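Side-chain contact in ricin B-like lectin (Macrolepiota procera, PDB 4IZX), which binds carbohydrates as a beta-trefoil lectin of the ricin B type, binding the galactose unit of lactose: residues V20-G25 / P35-K40. Residues are numbered along the deposited sequence; the frame is centred on the assembly and turned at random.
Sequences VIDLSG and PYHSGK. With GAL (beta-D-galactopyranose), chain B; BGC (beta-D-glucopyranose), chain C.
Asp22 and His37 meet through the O3 hydroxyl of the galactose rather than directly: OD2 of Asp22 and NE2 of His37 lie 4.3 Å apart, both gripping GAL O3, the apex of a bent bridge. GAL O3 donates to Asp22 OD2 over 2.6 Å, while His37 NE2 donates to GAL O3 over 2.8 Å. That second bond is nearly straight, at 167°, and O3 sits in the plane of the imidazole at its edge; histidine suits the place by offering a flat ring with an N-H at its rim. The other carboxylate oxygen, Asp22 OD1, accepts from GAL O4, also over 2.6 Å. A carboxylate fits because its two oxygens can each accept a hydrogen bond from one of two neighbouring hydroxyls; the swing of CG away from the backbone N (chi1 173°) carries it to the sugar. Gly25 N in turn donates to GAL O4 at 2.8 Å, so that O4, like O3, both gives and receives. Glycine, with no side chain, lets the glycosidic O4 of the glucose unit come close to its CA.

This is the galactose site of a ricin B-like beta-trefoil: the aspartate lies on strand 20-23, and the histidine comes from the loop after the adjacent antiparallel strand 31-34. Asn41 of that loop also hydrogen-bonds the galactose.

In the next shell, Gln42 ties the two sides together, its NE2 donating to Asp22 OD2 and its OE1 accepting from His37 N. That donor would probably favour a negative Asp22, as would the imidazole if protonated. Farther back, the two methyls of branched Val20 fit Tyr36: CG1 lies 3.8 Å from Tyr36 CB, and CG2 reaches the ring edge, 4.0 Å from Tyr36 CD1. The tyrosine's flat face receives Ser38 N, 3.4 Å above its centre, while its hydroxyl hydrogen-bonds the C-terminal carboxylate of Pro140.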
ATOM      1  N   VAL A  20      -1.810  -8.706   3.421  1.00  6.36           N
ATOM      2  CA  VAL A  20      -1.034  -7.932   2.468  1.00  6.58           C
ATOM      3  C   VAL A  20      -1.917  -7.067   1.590  1.00  6.54           C
ATOM      4  O   VAL A  20      -3.126  -7.326   1.426  1.00  6.90           O
ATOM      5  CB  VAL A  20      -0.132  -8.817   1.595  1.00  6.71           C
ATOM      6  CG1 VAL A  20       0.788  -9.667   2.441  1.00  7.85           C
ATOM      7  CG2 VAL A  20      -0.929  -9.660   0.619  1.00  7.38           C
ATOM      8  N   ILE A  21      -1.305  -6.061   0.971  1.00  6.06           N
ATOM      9  CA  ILE A  21      -1.970  -5.213  -0.006  1.00  5.98           C
ATOM     10  C   ILE A  21      -2.210  -6.010  -1.280  1.00  6.30           C
ATOM     11  O   ILE A  21      -1.247  -6.483  -1.923  1.00  6.98           O
ATOM     12  CB  ILE A  21      -1.166  -3.930  -0.285  1.00  6.40           C
ATOM     13  CG1 ILE A  21      -0.950  -3.150   1.015  1.00  6.90           C
ATOM     14  CG2 ILE A  21      -1.809  -3.119  -1.377  1.00  6.94           C
ATOM     15  CD1 ILE A  21      -0.337  -1.778   0.827  1.00  7.73           C
ATOM     16  N   ASP A  22      -3.474  -6.127  -1.659  1.00  6.08           N
ATOM     17  CA  ASP A  22      -3.943  -7.045  -2.694  1.00  6.40           C
ATOM     18  C   ASP A  22      -4.872  -6.272  -3.629  1.00  6.10           C
ATOM     19  O   ASP A  22      -5.769  -5.558  -3.207  1.00  6.72           O
ATOM     20  CB  ASP A  22      -4.612  -8.208  -1.932  1.00  7.01           C
ATOM     21  CG  ASP A  22      -5.350  -9.241  -2.786  1.00  7.15           C
ATOM     22  OD1 ASP A  22      -6.182  -8.819  -3.624  1.00  7.37           O
ATOM     23  OD2 ASP A  22      -5.134 -10.463  -2.527  1.00  7.80           O
ATOM     24  N   LEU A  23      -4.613  -6.407  -4.931  1.00  6.64           N
ATOM     25  CA  LEU A  23      -5.485  -5.895  -5.962  1.00  6.69           C
ATOM     26  C   LEU A  23      -6.597  -6.912  -6.155  1.00  7.11           C
ATOM     27  O   LEU A  23      -6.393  -8.016  -6.660  1.00  7.66           O
ATOM     28  CB  LEU A  23      -4.736  -5.660  -7.253  1.00  7.25           C
ATOM     29  CG  LEU A  23      -5.581  -5.194  -8.435  1.00  8.57           C
ATOM     30  CD1 LEU A  23      -6.367  -3.950  -8.107  1.00 10.11           C
ATOM     31  CD2 LEU A  23      -4.722  -4.954  -9.646  1.00 10.98           C
ATOM     32  N   SER A  24      -7.800  -6.578  -5.700  1.00  7.38           N
ATOM     33  CA  SER A  24      -8.909  -7.526  -5.633  1.00  8.56           C
ATOM     34  C   SER A  24      -9.125  -8.261  -6.939  1.00  9.28           C
ATOM     35  O   SER A  24      -9.324  -7.637  -7.999  1.00 10.54           O
ATOM     36  CB  SER A  24     -10.193  -6.772  -5.298  1.00 10.26           C
ATOM     37  OG  SER A  24     -11.271  -7.678  -5.327  1.00 13.54           O
ATOM     38  N   GLY A  25      -9.215  -9.577  -6.854  1.00  9.93           N
ATOM     39  CA  GLY A  25      -9.558 -10.359  -8.029  1.00 11.60           C
ATOM     40  C   GLY A  25     -11.027 -10.297  -8.391  1.00 13.43           C
ATOM     41  O   GLY A  25     -11.407 -10.719  -9.482  1.00 16.31           O
ATOM     42  N   PRO A  35      -4.969 -12.431   2.928  1.00  7.28           N
ATOM     43  CA  PRO A  35      -3.849 -13.338   3.244  1.00  7.87           C
ATOM     44  C   PRO A  35      -2.946 -13.562   2.029  1.00  7.36           C
ATOM     45  O   PRO A  35      -3.421 -13.716   0.922  1.00  7.72           O
ATOM     46  CB  PRO A  35      -4.552 -14.614   3.709  1.00  8.52           C
ATOM     47  CG  PRO A  35      -5.854 -14.115   4.292  1.00 11.21           C
ATOM     48  CD  PRO A  35      -6.268 -12.998   3.336  1.00  8.33           C
ATOM     49  N   TYR A  36      -1.635 -13.619   2.261  1.00  8.40           N
ATOM     50  CA  TYR A  36      -0.680 -13.776   1.182  1.00  7.70           C
ATOM     51  C   TYR A  36      -0.665 -15.186   0.635  1.00  7.72           C
ATOM     52  O   TYR A  36      -0.380 -16.143   1.364  1.00  8.48           O
ATOM     53  CB  TYR A  36       0.739 -13.422   1.668  1.00  8.69           C
ATOM     54  CG  TYR A  36       1.758 -13.392   0.567  1.00  9.03           C
ATOM     55  CD1 TYR A  36       1.616 -12.511  -0.485  1.00  9.16           C
ATOM     56  CD2 TYR A  36       2.874 -14.239   0.588  1.00  9.78           C
ATOM     57  CE1 TYR A  36       2.563 -12.461  -1.496  1.00  9.81           C
ATOM     58  CE2 TYR A  36       3.801 -14.194  -0.420  1.00  9.91           C
ATOM     59  CZ  TYR A  36       3.649 -13.311  -1.470  1.00 10.23           C
ATOM     60  OH  TYR A  36       4.548 -13.197  -2.524  1.00 12.18           O
ATOM     61  N   HIS A  37      -0.859 -15.313  -0.669  1.00  9.58           N
ATOM     62  CA  HIS A  37      -0.786 -16.587  -1.363  1.00  9.64           C
ATOM     63  C   HIS A  37       0.203 -16.534  -2.532  1.00  9.45           C
ATOM     64  O   HIS A  37       0.184 -17.424  -3.345  1.00 11.68           O
ATOM     65  CB  HIS A  37      -2.170 -17.067  -1.820  1.00 10.14           C
ATOM     66  CG  HIS A  37      -2.910 -16.077  -2.640  1.00 10.52           C
ATOM     67  ND1 HIS A  37      -2.693 -15.934  -3.981  1.00 16.86           N
ATOM     68  CD2 HIS A  37      -3.933 -15.265  -2.333  1.00 10.61           C
ATOM     69  CE1 HIS A  37      -3.487 -14.982  -4.431  1.00 15.13           C
ATOM     70  NE2 HIS A  37      -4.249 -14.554  -3.453  1.00  9.69           N
ATOM     71  N   SER A  38       1.073 -15.534  -2.565  1.00  9.74           N
ATOM     72  CA  SER A  38       2.056 -15.350  -3.665  1.00 10.40           C
ATOM     73  C   SER A  38       1.421 -14.991  -4.994  1.00  9.91           C
ATOM     74  O   SER A  38       2.057 -15.058  -6.021  1.00 13.86           O
ATOM     75  CB  SER A  38       3.006 -16.580  -3.844  1.00 13.93           C
ATOM     76  OG  SER A  38       3.669 -16.863  -2.610  1.00 17.55           O
ATOM     77  N   GLY A  39       0.184 -14.576  -4.992  1.00 10.22           N
ATOM     78  CA  GLY A  39      -0.448 -14.105  -6.210  1.00 11.52           C
ATOM     79  C   GLY A  39       0.263 -12.886  -6.759  1.00  8.08           C
ATOM     80  O   GLY A  39       0.720 -12.037  -5.994  1.00  8.83           O
ATOM     81  N   LYS A  40       0.272 -12.713  -8.077  1.00  8.83           N
ATOM     82  CA  LYS A  40       0.907 -11.519  -8.662  1.00  8.47           C
ATOM     83  C   LYS A  40       0.097 -10.243  -8.439  1.00  7.72           C
ATOM     84  O   LYS A  40       0.628  -9.143  -8.484  1.00  7.99           O
ATOM     85  CB  LYS A  40       1.226 -11.677 -10.134  1.00  9.05           C
ATOM     86  CG  LYS A  40       2.568 -12.362 -10.385  1.00 11.71           C
ATOM     87  CD  LYS A  40       2.638 -13.808  -9.940  1.00 13.06           C
ATOM     88  CE  LYS A  40       3.978 -14.423 -10.333  1.00 15.31           C
ATOM     89  NZ  LYS A  40       4.028 -15.847  -9.987  1.00 19.38           N
TER
HETATM   90  C1  GAL B   2      -9.214 -13.505  -5.522  1.00 12.24           C
HETATM   91  C2  GAL B   2      -7.740 -13.264  -5.418  1.00 10.44           C
HETATM   92  C3  GAL B   2      -7.384 -12.790  -4.010  1.00  9.41           C
HETATM   93  C4  GAL B   2      -8.277 -11.610  -3.607  1.00  9.29           C
HETATM   94  C5  GAL B   2      -9.722 -12.021  -3.783  1.00  9.97           C
HETATM   95  C6  GAL B   2     -10.708 -10.918  -3.402  1.00 10.60           C
HETATM   96  O2  GAL B   2      -7.054 -14.472  -5.679  1.00 12.78           O
HETATM   97  O3  GAL B   2      -6.001 -12.437  -3.995  1.00  9.45           O
HETATM   98  O4  GAL B   2      -8.009 -10.469  -4.449  1.00  9.04           O
HETATM   99  O5  GAL B   2      -9.977 -12.362  -5.143  1.00 10.69           O
HETATM  100  O6  GAL B   2     -12.056 -11.410  -3.529  1.00 13.04           O
HETATM  101  C2  BGC C   1     -12.974 -14.401  -8.141  1.00 46.50           C
HETATM  102  C3  BGC C   1     -11.885 -13.648  -7.351  1.00 19.15           C
HETATM  103  C4  BGC C   1     -10.671 -14.521  -7.117  1.00 19.61           C
HETATM  104  C5  BGC C   1     -10.347 -15.407  -8.330  1.00200.01           C
HETATM  105  C6  BGC C   1      -9.511 -16.598  -7.893  1.00110.50           C
HETATM  106  C1  BGC C   1     -12.380 -14.893  -9.444  1.00 66.72           C
HETATM  107  O1  BGC C   1     -13.410 -15.365 -10.333  1.00 62.97           O
HETATM  108  O2  BGC C   1     -14.030 -13.463  -8.296  1.00 39.10           O
HETATM  109  O3  BGC C   1     -12.424 -13.149  -6.108  1.00 19.73           O
HETATM  110  O4  BGC C   1      -9.523 -13.699  -6.876  1.00 15.13           O
HETATM  111  O5  BGC C   1     -11.525 -15.908  -8.949  1.00117.04           O
HETATM  112  O6  BGC C   1     -10.173 -17.253  -6.802  1.00 72.25           O